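Local coordinates for glutathione S-transferase (PDB 6J3E), which probably conjugates or transfers the tripeptide thiol glutathione to electrophilic substrates, as a serine-type glutathione S-transferase of a white-rot fungus, at residues W25-P37 with I89-V103. Residues are numbered along the deposited sequence; the frame is centred on the assembly and turned at random.
Sequences WKTRYTLNFKGIP and IARYLDKTYPDTPVV. With EDO (1,2-ethanediol), chain D.
K34 reaches from the last turn of helix 22-34 to D94 on helix 86-96, and its NZ forms a salt bridge of 2.6 Å with D94 OD1. The ammonium comes in on the anti lone pair of that oxygen. K34 NZ also donates to P101 O at 3.0 Å, from above the carbonyl plane. The lysine chain runs extended through CE and bends only at its end (chi4 -69°), which turns NZ to the carboxylate and the carbonyl. On the way, K34 CD lies 3.6 Å from L93 CB.

Next to this polar group, L93 carries much of the apolar contact. L93 CD1 meets L31 CD2 at 3.5 Å, the two leucines crossing at about a right angle, and L93 CD2 meets I36 CD1. I36 CD1 also touches Y97 CD1, while the Y97 hydroxyl bonds D76. P101 CB meets the F33 ring near CE2, and V103 CG1 lies alongside it near CD2 and CE2. Nearer the glutathione site, T27 CG2 rests on I89 CG2 at 3.7 Å.

A second shell positions D94. V103 N donates to the syn lone pair of D94 OD1 at 3.0 Å and 172°, and I104 N bonds D94 OD2. A Schellman motif at G35 (I36 N to L31 O) ends helix 22-34, and I36 follows it with its CB directed toward segment 89-103.

The helices run nearly parallel, 17° apart, against the sheet of the thioredoxin-like N-terminal domain, with I89 and L93 on I74. K26 NZ, at the glutathione site, binds S86 and an ethanediol in this apo model. D94 OD1 takes two donors, so its charge is probably well stabilised. K34 NZ and D94 OD1 together link helix 22-34, helix 86-96 and the loop at P101 and V103.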
loop_
_atom_site.group_PDB
_atom_site.type_symbol
_atom_site.label_atom_id
_atom_site.label_comp_id
_atom_site.label_asym_id
_atom_site.label_seq_id
_atom_site.Cartn_x
_atom_site.Cartn_y
_atom_site.Cartn_z
ATOM N N TRP A 25 9.024 16.572 8.719
ATOM C CA TRP A 25 10.238 15.855 9.075
ATOM C C TRP A 25 10.659 14.900 7.968
ATOM O O TRP A 25 11.861 14.663 7.774
ATOM C CB TRP A 25 10.058 15.095 10.373
ATOM C CG TRP A 25 10.634 15.791 11.545
ATOM C CD1 TRP A 25 9.950 16.429 12.537
ATOM C CD2 TRP A 25 12.023 15.915 11.871
ATOM N NE1 TRP A 25 10.828 16.950 13.461
ATOM C CE2 TRP A 25 12.107 16.641 13.079
ATOM C CE3 TRP A 25 13.206 15.486 11.256
ATOM C CZ2 TRP A 25 13.321 16.948 13.685
ATOM C CZ3 TRP A 25 14.419 15.791 11.859
ATOM C CH2 TRP A 25 14.464 16.522 13.060
ATOM N N LYS A 26 9.693 14.349 7.228
ATOM C CA LYS A 26 10.050 13.570 6.053
ATOM C C LYS A 26 10.979 14.386 5.168
ATOM O O LYS A 26 12.047 13.914 4.767
ATOM C CB LYS A 26 8.796 13.138 5.289
ATOM C CG LYS A 26 7.964 12.064 5.991
ATOM C CD LYS A 26 6.843 11.527 5.091
ATOM C CE LYS A 26 5.544 12.217 5.375
ATOM N NZ LYS A 26 4.587 12.222 4.254
ATOM N N THR A 27 10.629 15.651 4.933
ATOM C CA THR A 27 11.447 16.496 4.062
ATOM C C THR A 27 12.702 17.001 4.772
ATOM O O THR A 27 13.763 17.122 4.143
ATOM C CB THR A 27 10.598 17.648 3.519
ATOM O OG1 THR A 27 9.666 17.111 2.576
ATOM C CG2 THR A 27 11.450 18.707 2.811
ATOM N N ARG A 28 12.618 17.277 6.075
ATOM C CA ARG A 28 13.821 17.625 6.822
ATOM C C ARG A 28 14.812 16.463 6.811
ATOM O O ARG A 28 15.991 16.638 6.476
ATOM C CB ARG A 28 13.466 18.030 8.257
ATOM C CG ARG A 28 14.667 18.511 9.074
ATOM C CD ARG A 28 14.292 19.012 10.470
ATOM N NE ARG A 28 13.438 20.195 10.443
ATOM C CZ ARG A 28 13.874 21.444 10.267
ATOM N NH1 ARG A 28 15.163 21.698 10.082
ATOM N NH2 ARG A 28 13.009 22.450 10.274
ATOM N N TYR A 29 14.346 15.262 7.169
ATOM C CA TYR A 29 15.202 14.086 7.076
ATOM C C TYR A 29 15.844 13.992 5.695
ATOM O O TYR A 29 17.059 13.786 5.577
ATOM C CB TYR A 29 14.396 12.816 7.380
ATOM C CG TYR A 29 14.369 12.374 8.836
ATOM C CD1 TYR A 29 15.538 12.308 9.593
ATOM C CD2 TYR A 29 13.182 11.986 9.441
ATOM C CE1 TYR A 29 15.519 11.879 10.917
ATOM C CE2 TYR A 29 13.152 11.563 10.757
ATOM C CZ TYR A 29 14.319 11.508 11.497
ATOM O OH TYR A 29 14.274 11.085 12.820
ATOM N N THR A 30 15.049 14.191 4.637
ATOM C CA THR A 30 15.570 14.028 3.280
ATOM C C THR A 30 16.661 15.058 2.970
ATOM O O THR A 30 17.710 14.705 2.406
ATOM C CB THR A 30 14.420 14.097 2.265
ATOM O OG1 THR A 30 13.404 13.152 2.635
ATOM C CG2 THR A 30 14.907 13.733 0.868
ATOM N N LEU A 31 16.457 16.325 3.360
ATOM C CA LEU A 31 17.486 17.341 3.122
ATOM C C LEU A 31 18.738 17.093 3.966
ATOM O O LEU A 31 19.852 17.368 3.509
ATOM C CB LEU A 31 16.918 18.734 3.394
ATOM C CG LEU A 31 15.852 19.261 2.428
ATOM C CD1 LEU A 31 15.104 20.397 3.081
ATOM C CD2 LEU A 31 16.465 19.737 1.125
ATOM N N ASN A 32 18.579 16.559 5.184
ATOM C CA ASN A 32 19.732 16.223 6.021
ATOM C C ASN A 32 20.498 15.028 5.457
ATOM O O ASN A 32 21.733 15.027 5.440
ATOM C CB ASN A 32 19.276 15.942 7.457
ATOM C CG ASN A 32 18.791 17.198 8.181
ATOM O OD1 ASN A 32 18.906 18.316 7.663
ATOM N ND2 ASN A 32 18.267 17.023 9.391
ATOM N N PHE A 33 19.788 14.000 4.991
ATOM C CA PHE A 33 20.455 12.805 4.488
ATOM C C PHE A 33 21.092 13.052 3.132
ATOM O O PHE A 33 22.151 12.490 2.829
ATOM C CB PHE A 33 19.463 11.647 4.400
ATOM C CG PHE A 33 19.993 10.437 3.671
ATOM C CD1 PHE A 33 20.758 9.486 4.340
ATOM C CD2 PHE A 33 19.712 10.248 2.329
ATOM C CE1 PHE A 33 21.240 8.368 3.685
ATOM C CE2 PHE A 33 20.188 9.147 1.658
ATOM C CZ PHE A 33 20.956 8.194 2.340
ATOM N N LYS A 34 20.449 13.861 2.287
ATOM C CA LYS A 34 21.068 14.223 1.015
ATOM C C LYS A 34 22.200 15.223 1.195
ATOM O O LYS A 34 23.055 15.336 0.307
ATOM C CB LYS A 34 20.031 14.792 0.047
ATOM C CG LYS A 34 19.184 13.735 -0.645
ATOM C CD LYS A 34 18.225 14.388 -1.624
ATOM C CE LYS A 34 17.600 13.353 -2.547
ATOM N NZ LYS A 34 18.590 12.759 -3.508
ATOM N N GLY A 35 22.228 15.930 2.319
ATOM C CA GLY A 35 23.290 16.867 2.597
ATOM C C GLY A 35 23.132 18.216 1.942
ATOM O O GLY A 35 24.136 18.908 1.744
ATOM N N ILE A 36 21.908 18.619 1.603
ATOM C CA ILE A 36 21.652 19.891 0.927
ATOM C C ILE A 36 21.442 20.980 1.973
ATOM O O ILE A 36 20.664 20.796 2.921
ATOM C CB ILE A 36 20.452 19.780 -0.027
ATOM C CG1 ILE A 36 20.649 18.587 -0.964
ATOM C CG2 ILE A 36 20.293 21.058 -0.841
ATOM C CD1 ILE A 36 19.445 18.243 -1.812
ATOM N N PRO A 37 22.134 22.110 1.867
ATOM C CA PRO A 37 21.907 23.201 2.817
ATOM C C PRO A 37 20.564 23.847 2.571
ATOM O O PRO A 37 20.102 23.960 1.430
ATOM C CB PRO A 37 23.041 24.180 2.510
ATOM C CG PRO A 37 23.337 23.930 1.069
ATOM C CD PRO A 37 23.172 22.448 0.879
ATOM N N ILE A 89 8.880 16.508 -3.097
ATOM C CA ILE A 89 10.150 17.111 -2.705
ATOM C C ILE A 89 11.275 16.105 -2.910
ATOM O O ILE A 89 12.335 16.420 -3.468
ATOM C CB ILE A 89 10.099 17.576 -1.235
ATOM C CG1 ILE A 89 8.837 18.400 -0.920
ATOM C CG2 ILE A 89 11.343 18.367 -0.883
ATOM C CD1 ILE A 89 8.924 19.792 -1.263
ATOM N N ALA A 90 11.051 14.873 -2.461
ATOM C CA ALA A 90 12.100 13.872 -2.520
ATOM C C ALA A 90 12.497 13.615 -3.960
ATOM O O ALA A 90 13.691 13.554 -4.283
ATOM C CB ALA A 90 11.641 12.579 -1.833
ATOM N N ARG A 91 11.504 13.488 -4.850
ATOM C CA ARG A 91 11.818 13.218 -6.250
ATOM C C ARG A 91 12.529 14.397 -6.876
ATOM O O ARG A 91 13.479 14.215 -7.645
ATOM C CB ARG A 91 10.558 12.887 -7.046
ATOM C CG ARG A 91 9.879 11.611 -6.570
ATOM C CD ARG A 91 8.634 11.290 -7.370
ATOM N NE ARG A 91 8.198 9.925 -7.154
ATOM C CZ ARG A 91 7.506 9.538 -6.103
ATOM N NH1 ARG A 91 7.142 8.260 -6.000
ATOM N NH2 ARG A 91 7.164 10.412 -5.130
ATOM N N TYR A 92 12.064 15.612 -6.569
ATOM C CA TYR A 92 12.735 16.794 -7.079
ATOM C C TYR A 92 14.174 16.841 -6.599
ATOM O O TYR A 92 15.084 17.149 -7.373
ATOM C CB TYR A 92 11.991 18.045 -6.645
ATOM C CG TYR A 92 12.812 19.276 -6.881
ATOM C CD1 TYR A 92 12.772 19.930 -8.113
ATOM C CD2 TYR A 92 13.647 19.782 -5.879
ATOM C CE1 TYR A 92 13.527 21.058 -8.340
ATOM C CE2 TYR A 92 14.409 20.906 -6.097
ATOM C CZ TYR A 92 14.341 21.541 -7.329
ATOM O OH TYR A 92 15.107 22.650 -7.538
ATOM N N LEU A 93 14.400 16.566 -5.319
ATOM C CA LEU A 93 15.766 16.584 -4.809
ATOM C C LEU A 93 16.636 15.521 -5.485
ATOM O O LEU A 93 17.810 15.780 -5.789
ATOM C CB LEU A 93 15.749 16.404 -3.294
ATOM C CG LEU A 93 15.050 17.561 -2.589
ATOM C CD1 LEU A 93 15.068 17.363 -1.086
ATOM C CD2 LEU A 93 15.701 18.874 -3.001
ATOM N N ASP A 94 16.081 14.316 -5.722
ATOM C CA ASP A 94 16.792 13.285 -6.488
ATOM C C ASP A 94 17.220 13.827 -7.847
ATOM O O ASP A 94 18.365 13.657 -8.270
ATOM C CB ASP A 94 15.904 12.047 -6.707
ATOM C CG ASP A 94 16.041 10.980 -5.617
ATOM O OD1 ASP A 94 16.769 11.190 -4.620
ATOM O OD2 ASP A 94 15.378 9.913 -5.763
ATOM N N LYS A 95 16.293 14.481 -8.543
ATOM C CA LYS A 95 16.478 14.817 -9.946
ATOM C C LYS A 95 17.280 16.101 -10.124
ATOM O O LYS A 95 17.960 16.274 -11.140
ATOM C CB LYS A 95 15.106 14.909 -10.625
ATOM C CG LYS A 95 14.994 15.944 -11.725
ATOM C CD LYS A 95 13.593 16.526 -11.790
ATOM C CE LYS A 95 13.563 17.813 -12.620
ATOM N NZ LYS A 95 12.295 18.575 -12.408
ATOM N N THR A 96 17.255 16.990 -9.147
ATOM C CA THR A 96 17.975 18.243 -9.301
ATOM C C THR A 96 19.394 18.168 -8.743
ATOM O O THR A 96 20.279 18.876 -9.235
ATOM C CB THR A 96 17.158 19.368 -8.646
ATOM O OG1 THR A 96 15.883 19.444 -9.294
ATOM C CG2 THR A 96 17.845 20.727 -8.754
ATOM N N TYR A 97 19.644 17.300 -7.761
ATOM C CA TYR A 97 20.955 17.167 -7.125
ATOM C C TYR A 97 21.413 15.726 -7.259
ATOM O O TYR A 97 21.569 15.017 -6.261
ATOM C CB TYR A 97 20.907 17.608 -5.666
ATOM C CG TYR A 97 20.480 19.042 -5.577
ATOM C CD1 TYR A 97 19.145 19.392 -5.448
ATOM C CD2 TYR A 97 21.409 20.060 -5.694
ATOM C CE1 TYR A 97 18.763 20.715 -5.401
ATOM C CE2 TYR A 97 21.028 21.384 -5.645
ATOM C CZ TYR A 97 19.710 21.709 -5.510
ATOM O OH TYR A 97 19.369 23.043 -5.480
ATOM N N PRO A 98 21.669 15.279 -8.490
ATOM C CA PRO A 98 21.872 13.841 -8.734
ATOM C C PRO A 98 23.116 13.285 -8.093
ATOM O O PRO A 98 23.226 12.059 -7.969
ATOM C CB PRO A 98 21.966 13.763 -10.261
ATOM C CG PRO A 98 22.555 15.084 -10.635
ATOM C CD PRO A 98 21.903 16.080 -9.702
ATOM N N ASP A 99 24.055 14.131 -7.680
ATOM C CA ASP A 99 25.268 13.652 -7.035
ATOM C C ASP A 99 25.104 13.441 -5.532
ATOM O O ASP A 99 26.082 13.075 -4.866
ATOM C CB ASP A 99 26.432 14.616 -7.310
ATOM C CG ASP A 99 26.840 14.638 -8.785
ATOM O OD1 ASP A 99 26.845 13.573 -9.430
ATOM O OD2 ASP A 99 27.152 15.732 -9.298
ATOM N N THR A 100 23.887 13.655 -4.978
ATOM C CA THR A 100 23.589 13.331 -3.587
ATOM C C THR A 100 22.990 11.932 -3.488
ATOM O O THR A 100 22.526 11.375 -4.492
ATOM C CB THR A 100 22.613 14.357 -2.993
ATOM O OG1 THR A 100 21.463 14.491 -3.840
ATOM C CG2 THR A 100 23.280 15.703 -2.805
ATOM N N PRO A 101 22.975 11.334 -2.294
ATOM C CA PRO A 101 22.416 9.972 -2.157
ATOM C C PRO A 101 20.967 9.904 -2.627
ATOM O O PRO A 101 20.104 10.630 -2.135
ATOM C CB PRO A 101 22.537 9.690 -0.654
ATOM C CG PRO A 101 23.615 10.600 -0.171
ATOM C CD PRO A 101 23.517 11.837 -1.017
ATOM N N VAL A 102 20.708 9.022 -3.595
ATOM C CA VAL A 102 19.364 8.834 -4.132
ATOM C C VAL A 102 18.449 8.235 -3.072
ATOM O O VAL A 102 18.838 7.306 -2.347
ATOM C CB VAL A 102 19.424 7.935 -5.376
ATOM C CG1 VAL A 102 18.035 7.476 -5.774
ATOM C CG2 VAL A 102 20.093 8.674 -6.531
ATOM N N VAL A 103 17.221 8.761 -2.965
ATOM C CA VAL A 103 16.241 8.188 -2.050
ATOM C C VAL A 103 15.102 7.465 -2.762
ATOM O O VAL A 103 14.465 6.602 -2.142
ATOM C CB VAL A 103 15.674 9.234 -1.067
ATOM C CG1 VAL A 103 16.786 9.829 -0.215
ATOM C CG2 VAL A 103 14.876 10.300 -1.780
HETATM C C1 EDO D . 2.537 16.965 2.413
HETATM O O1 EDO D . 1.380 16.985 3.265
HETATM C C2 EDO D . 3.039 15.534 2.289
HETATM O O2 EDO D . 3.941 15.264 3.362
#